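Local coordinates for protein TbpB (Actinobacillus pleuropneumoniae, PDB 3HOL) that probably binds host transferrin at the bacterial surface, as the lipoprotein part of a receptor that acquires iron, at residues A[183-188]-A[197-202]; A[211-216]-A[228-233]. All blocks are in the same frame, centred on the assembly; numbering follows the deposited sequence.

Interaction 1: A[183-188]-A[197-202]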
loop_
_atom_site.group_PDB
_atom_site.type_symbol
_atom_site.label_atom_id
_atom_site.label_comp_id
_atom_site.label_asym_id
_atom_site.label_seq_id
_atom_site.Cartn_x
_atom_site.Cartn_y
_atom_site.Cartn_z
ATOM N N LYS A 183 -15.930 -8.423 -0.198
ATOM C CA LYS A 183 -16.888 -7.746 -1.082
ATOM C C LYS A 183 -17.284 -6.405 -0.545
ATOM O O LYS A 183 -17.418 -6.236 0.665
ATOM C CB LYS A 183 -18.173 -8.598 -1.205
ATOM C CG LYS A 183 -17.958 -9.903 -1.934
ATOM C CD LYS A 183 -17.589 -9.692 -3.376
ATOM C CE LYS A 183 -17.458 -11.059 -4.136
ATOM N NZ LYS A 183 -17.257 -10.803 -5.610
ATOM N N MET A 184 -17.507 -5.458 -1.441
ATOM C CA MET A 184 -17.983 -4.111 -1.072
ATOM C C MET A 184 -19.143 -3.755 -1.972
ATOM O O MET A 184 -19.109 -4.019 -3.170
ATOM C CB MET A 184 -16.856 -3.056 -1.289
ATOM C CG MET A 184 -17.268 -1.572 -1.068
ATOM S SD MET A 184 -15.976 -0.416 -1.724
ATOM C CE MET A 184 -14.714 -0.589 -0.454
ATOM N N THR A 185 -20.177 -3.179 -1.384
ATOM C CA THR A 185 -21.307 -2.603 -2.119
ATOM C C THR A 185 -21.437 -1.153 -1.596
ATOM O O THR A 185 -20.808 -0.784 -0.607
ATOM C CB THR A 185 -22.641 -3.389 -1.883
ATOM O OG1 THR A 185 -22.952 -3.371 -0.478
ATOM C CG2 THR A 185 -22.543 -4.894 -2.377
ATOM N N GLY A 186 -22.193 -0.313 -2.288
ATOM C CA GLY A 186 -22.414 1.030 -1.792
ATOM C C GLY A 186 -23.195 1.888 -2.777
ATOM O O GLY A 186 -23.533 1.438 -3.871
ATOM N N LYS A 187 -23.441 3.132 -2.369
ATOM C CA LYS A 187 -24.171 4.110 -3.143
ATOM C C LYS A 187 -23.525 5.493 -3.018
ATOM O O LYS A 187 -23.136 5.932 -1.917
ATOM C CB LYS A 187 -25.617 4.239 -2.682
ATOM C CG LYS A 187 -26.472 2.949 -2.796
ATOM C CD LYS A 187 -27.947 3.248 -2.421
ATOM C CE LYS A 187 -28.855 2.055 -2.754
ATOM N NZ LYS A 187 -28.319 0.795 -2.185
ATOM N N LEU A 188 -23.466 6.175 -4.152
ATOM C CA LEU A 188 -23.163 7.615 -4.182
ATOM C C LEU A 188 -24.494 8.298 -4.452
ATOM O O LEU A 188 -25.168 7.992 -5.445
ATOM C CB LEU A 188 -22.149 7.900 -5.303
ATOM C CG LEU A 188 -20.898 7.028 -5.216
ATOM C CD1 LEU A 188 -19.897 7.495 -6.290
ATOM C CD2 LEU A 188 -20.227 7.092 -3.805
ATOM N N THR A 197 -24.530 3.094 -8.010
ATOM C CA THR A 197 -24.242 2.053 -7.051
ATOM C C THR A 197 -22.859 1.563 -7.380
ATOM O O THR A 197 -22.386 1.724 -8.506
ATOM C CB THR A 197 -25.261 0.886 -7.117
ATOM O OG1 THR A 197 -25.317 0.388 -8.462
ATOM C CG2 THR A 197 -26.672 1.376 -6.680
ATOM N N VAL A 198 -22.189 0.987 -6.389
ATOM C CA VAL A 198 -20.835 0.507 -6.585
ATOM C C VAL A 198 -20.665 -0.967 -6.084
ATOM O O VAL A 198 -21.399 -1.434 -5.206
ATOM C CB VAL A 198 -19.782 1.410 -5.875
ATOM C CG1 VAL A 198 -19.821 2.885 -6.369
ATOM C CG2 VAL A 198 -19.956 1.381 -4.428
ATOM N N ASN A 199 -19.721 -1.665 -6.689
ATOM C CA ASN A 199 -19.416 -3.058 -6.357
ATOM C C ASN A 199 -17.937 -3.207 -6.535
ATOM O O ASN A 199 -17.394 -2.731 -7.542
ATOM C CB ASN A 199 -20.121 -4.001 -7.317
ATOM C CG ASN A 199 -21.589 -4.064 -7.062
ATOM O OD1 ASN A 199 -22.058 -4.902 -6.279
ATOM N ND2 ASN A 199 -22.344 -3.140 -7.663
ATOM N N ALA A 200 -17.264 -3.802 -5.544
ATOM C CA ALA A 200 -15.856 -4.043 -5.690
ATOM C C ALA A 200 -15.405 -5.262 -4.901
ATOM O O ALA A 200 -16.079 -5.699 -3.942
ATOM C CB ALA A 200 -15.010 -2.782 -5.278
ATOM N N ASP A 201 -14.257 -5.784 -5.294
ATOM C CA ASP A 201 -13.578 -6.840 -4.556
ATOM C C ASP A 201 -12.268 -6.347 -3.947
ATOM O O ASP A 201 -11.513 -5.591 -4.572
ATOM C CB ASP A 201 -13.247 -7.986 -5.515
ATOM C CG ASP A 201 -14.500 -8.634 -6.081
ATOM O OD1 ASP A 201 -15.065 -9.520 -5.429
ATOM O OD2 ASP A 201 -14.929 -8.218 -7.156
ATOM N N ILE A 202 -11.948 -6.869 -2.768
ATOM C CA ILE A 202 -10.775 -6.453 -2.031
ATOM C C ILE A 202 -9.592 -7.387 -2.359
ATOM O O ILE A 202 -9.734 -8.609 -2.293
ATOM C CB ILE A 202 -11.041 -6.542 -0.508
ATOM C CG1 ILE A 202 -12.229 -5.661 -0.107
ATOM C CG2 ILE A 202 -9.764 -6.121 0.272
ATOM C CD1 ILE A 202 -12.597 -5.785 1.406
HETATM O O HOH W 1 -19.890 -6.327 -4.395
#
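M184 and A200 form a hydrogen-bonded pair within a β-hairpin, strands 183-190 and 193-203, in what is probably the N-lobe barrel of this two-lobed protein. The segments run antiparallel, their axes at 159° and 4.5 Å apart at the closest. Backbone bonds come first: M184 N reaches A200 O at 2.9 Å, A200 N returns to M184 O, and V198 N binds G186 O, while the bond from G186 N to V198 O is weak. At the non-hydrogen-bonded positions the CA-H groups of T185 and N199 lean on V198 O and M184 O.

Apolar contacts lie on the face carrying M184, V198 and A200. V198 sets CG2 between its own backbone N and carbonyl carbon (CG1 at chi1 -59°), which brings that methyl to 3.5 Å from G186 N, over a residue without a side chain. L188 CG meets V198 CG1 at 4.4 Å. M184 stretches away from its partner strand to F207, F238 and M246, and A200 also touches F207, so this face looks into the barrel.

Polar side chains occupy the other face, with K183, T185, K187, T197, N199 and D201. K183 and D201 lie side by side, pointing the same way; the lysine bends at chi2 (-65°), and NZ makes a short salt bridge of 2.5 Å to the syn lone pair of D201 OD1. One water donates to both M184 O, at 2.7 Å, and N199 OD1, at 3.2 Å, tying the amide side chain to the opposite backbone.

Interaction 2: A[211-216]-A[228-233]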
loop_
_atom_site.group_PDB
_atom_site.type_symbol
_atom_site.label_atom_id
_atom_site.label_comp_id
_atom_site.label_asym_id
_atom_site.label_seq_id
_atom_site.Cartn_x
_atom_site.Cartn_y
_atom_site.Cartn_z
ATOM N N ALA A 211 -18.673 1.182 -11.063
ATOM C CA ALA A 211 -19.779 2.047 -10.611
ATOM C C ALA A 211 -20.867 1.919 -11.666
ATOM O O ALA A 211 -20.576 1.995 -12.874
ATOM C CB ALA A 211 -19.327 3.528 -10.482
ATOM N N THR A 212 -22.097 1.690 -11.225
ATOM C CA THR A 212 -23.246 1.567 -12.135
ATOM C C THR A 212 -24.095 2.809 -12.066
ATOM O O THR A 212 -24.577 3.149 -10.976
ATOM C CB THR A 212 -24.119 0.344 -11.740
ATOM O OG1 THR A 212 -23.300 -0.821 -11.816
ATOM C CG2 THR A 212 -25.355 0.196 -12.679
ATOM N N ALA A 213 -24.232 3.516 -13.194
ATOM C CA ALA A 213 -25.071 4.719 -13.220
ATOM C C ALA A 213 -26.513 4.364 -12.917
ATOM O O ALA A 213 -27.074 3.449 -13.561
ATOM C CB ALA A 213 -24.980 5.420 -14.548
ATOM N N SER A 214 -27.141 5.073 -11.975
ATOM C CA SER A 214 -28.517 4.720 -11.568
ATOM C C SER A 214 -29.553 5.229 -12.583
ATOM O O SER A 214 -30.614 4.652 -12.699
ATOM C CB SER A 214 -28.859 5.235 -10.160
ATOM O OG SER A 214 -27.895 4.796 -9.200
ATOM N N ASP A 215 -29.228 6.290 -13.318
ATOM C CA ASP A 215 -30.091 6.827 -14.375
ATOM C C ASP A 215 -29.282 6.803 -15.661
ATOM O O ASP A 215 -28.354 7.586 -15.810
ATOM C CB ASP A 215 -30.557 8.254 -14.025
ATOM C CG ASP A 215 -31.528 8.848 -15.079
ATOM O OD1 ASP A 215 -31.670 8.277 -16.193
ATOM O OD2 ASP A 215 -32.123 9.906 -14.782
ATOM N N LYS A 216 -29.609 5.868 -16.562
ATOM C CA LYS A 216 -28.863 5.634 -17.809
ATOM C C LYS A 216 -29.218 6.622 -18.932
ATOM O O LYS A 216 -28.552 6.657 -19.976
ATOM C CB LYS A 216 -29.101 4.198 -18.332
ATOM C CG LYS A 216 -28.297 3.099 -17.619
ATOM C CD LYS A 216 -26.780 3.178 -18.018
ATOM C CE LYS A 216 -25.871 2.907 -16.828
ATOM N NZ LYS A 216 -26.337 1.803 -15.876
ATOM N N SER A 228 -24.546 9.490 -16.536
ATOM C CA SER A 228 -25.304 8.457 -17.267
ATOM C C SER A 228 -24.423 7.261 -17.593
ATOM O O SER A 228 -24.937 6.192 -17.932
ATOM C CB SER A 228 -25.938 9.021 -18.556
ATOM O OG SER A 228 -24.935 9.395 -19.518
ATOM N N ALA A 229 -23.113 7.453 -17.518
ATOM C CA ALA A 229 -22.145 6.440 -17.978
ATOM C C ALA A 229 -21.695 5.551 -16.837
ATOM O O ALA A 229 -21.455 6.040 -15.727
ATOM C CB ALA A 229 -20.947 7.119 -18.576
ATOM N N ASP A 230 -21.587 4.253 -17.092
ATOM C CA ASP A 230 -20.994 3.349 -16.108
ATOM C C ASP A 230 -19.471 3.497 -16.097
ATOM O O ASP A 230 -18.873 4.101 -17.015
ATOM C CB ASP A 230 -21.309 1.880 -16.463
ATOM C CG ASP A 230 -22.802 1.535 -16.369
ATOM O OD1 ASP A 230 -23.541 2.096 -15.566
ATOM O OD2 ASP A 230 -23.253 0.673 -17.132
ATOM N N SER A 231 -18.843 2.934 -15.066
ATOM C CA SER A 231 -17.376 2.822 -14.973
ATOM C C SER A 231 -16.957 1.407 -14.593
ATOM O O SER A 231 -17.483 0.841 -13.624
ATOM C CB SER A 231 -16.825 3.720 -13.856
ATOM O OG SER A 231 -15.408 3.596 -13.792
ATOM N N GLN A 232 -15.967 0.881 -15.311
ATOM C CA GLN A 232 -15.316 -0.368 -14.919
ATOM C C GLN A 232 -13.987 -0.045 -14.283
ATOM O O GLN A 232 -13.127 -0.929 -14.164
ATOM C CB GLN A 232 -15.056 -1.260 -16.166
ATOM C CG GLN A 232 -16.279 -1.713 -16.943
ATOM C CD GLN A 232 -17.477 -2.180 -16.092
ATOM O OE1 GLN A 232 -18.594 -1.649 -16.241
ATOM N NE2 GLN A 232 -17.258 -3.184 -15.213
ATOM N N SER A 233 -13.769 1.205 -13.873
ATOM C CA SER A 233 -12.444 1.578 -13.354
ATOM C C SER A 233 -12.526 2.164 -11.944
ATOM O O SER A 233 -11.874 3.171 -11.615
ATOM C CB SER A 233 -11.733 2.552 -14.308
ATOM O OG SER A 233 -12.497 3.763 -14.448
HETATM O O HOH W 2 -20.312 -0.698 -14.586
HETATM O O HOH W 3 -25.277 -0.914 -16.490
#
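K216 NZ is gripped three ways: by A213 O at 2.9 Å, by a water at 3.0 Å that donates in turn to D230 OD2, and, less surely placed, by D230 OD1 in a salt bridge. NZ meets A213 O in the carbonyl plane, on a lone pair. To get there the lysine, whose side chain sets out away from segment 228-233, curls back through bends at chi2 (-72°), chi3 and chi4, and the two side chains, K216 and D230, cross at about a right angle. D230 OD1 also receives A213 N, a bond that shares the doubt over where this oxygen lies.

A213 CB sits 3.5 Å from S228 O, and K216 CD comes as near to the same carbonyl. S228 CA-H in turn points at D215 O.

The contact closes the base of the loop between strands 206-213 and 231-239, neighbours in the antiparallel barrel wall. A211 and S231 are its hydrogen-bonded pair: A211 N bonds S231 O at 2.8 Å and S231 N returns to A211 O at 2.9 Å. Their CB atoms stand 4.2 Å apart on one face, both against F250, with Y196 also touching A211.

Past the pair the chain turns a corner at Q232. S231 holds OG anti to its own N (chi1 -180°), where it accepts S233 N at 2.9 Å in an ST turn and also bonds V251 O of strand 245-251.

Overall arrangement
Interactions 1 and 2 lie in one antiparallel sheet, curled into what is probably the N-lobe barrel, with centres about 13 Å apart. They come in series along the chain: the hairpin of interaction 1 closes before interaction 2 opens. Strands 183-190, 193-203, 206-213 and 231-239 stand side by side in that order, so the contacts take the first and third of three successive pairings. Between them T197 O and T212 N, 2.7 Å apart, probably form a hydrogen bond, and V198 CG1 packs on A211 CB. Interaction 1 lies wholly within the wall, whereas interaction 2 begins with a wall pair and runs out into the loop 214-230.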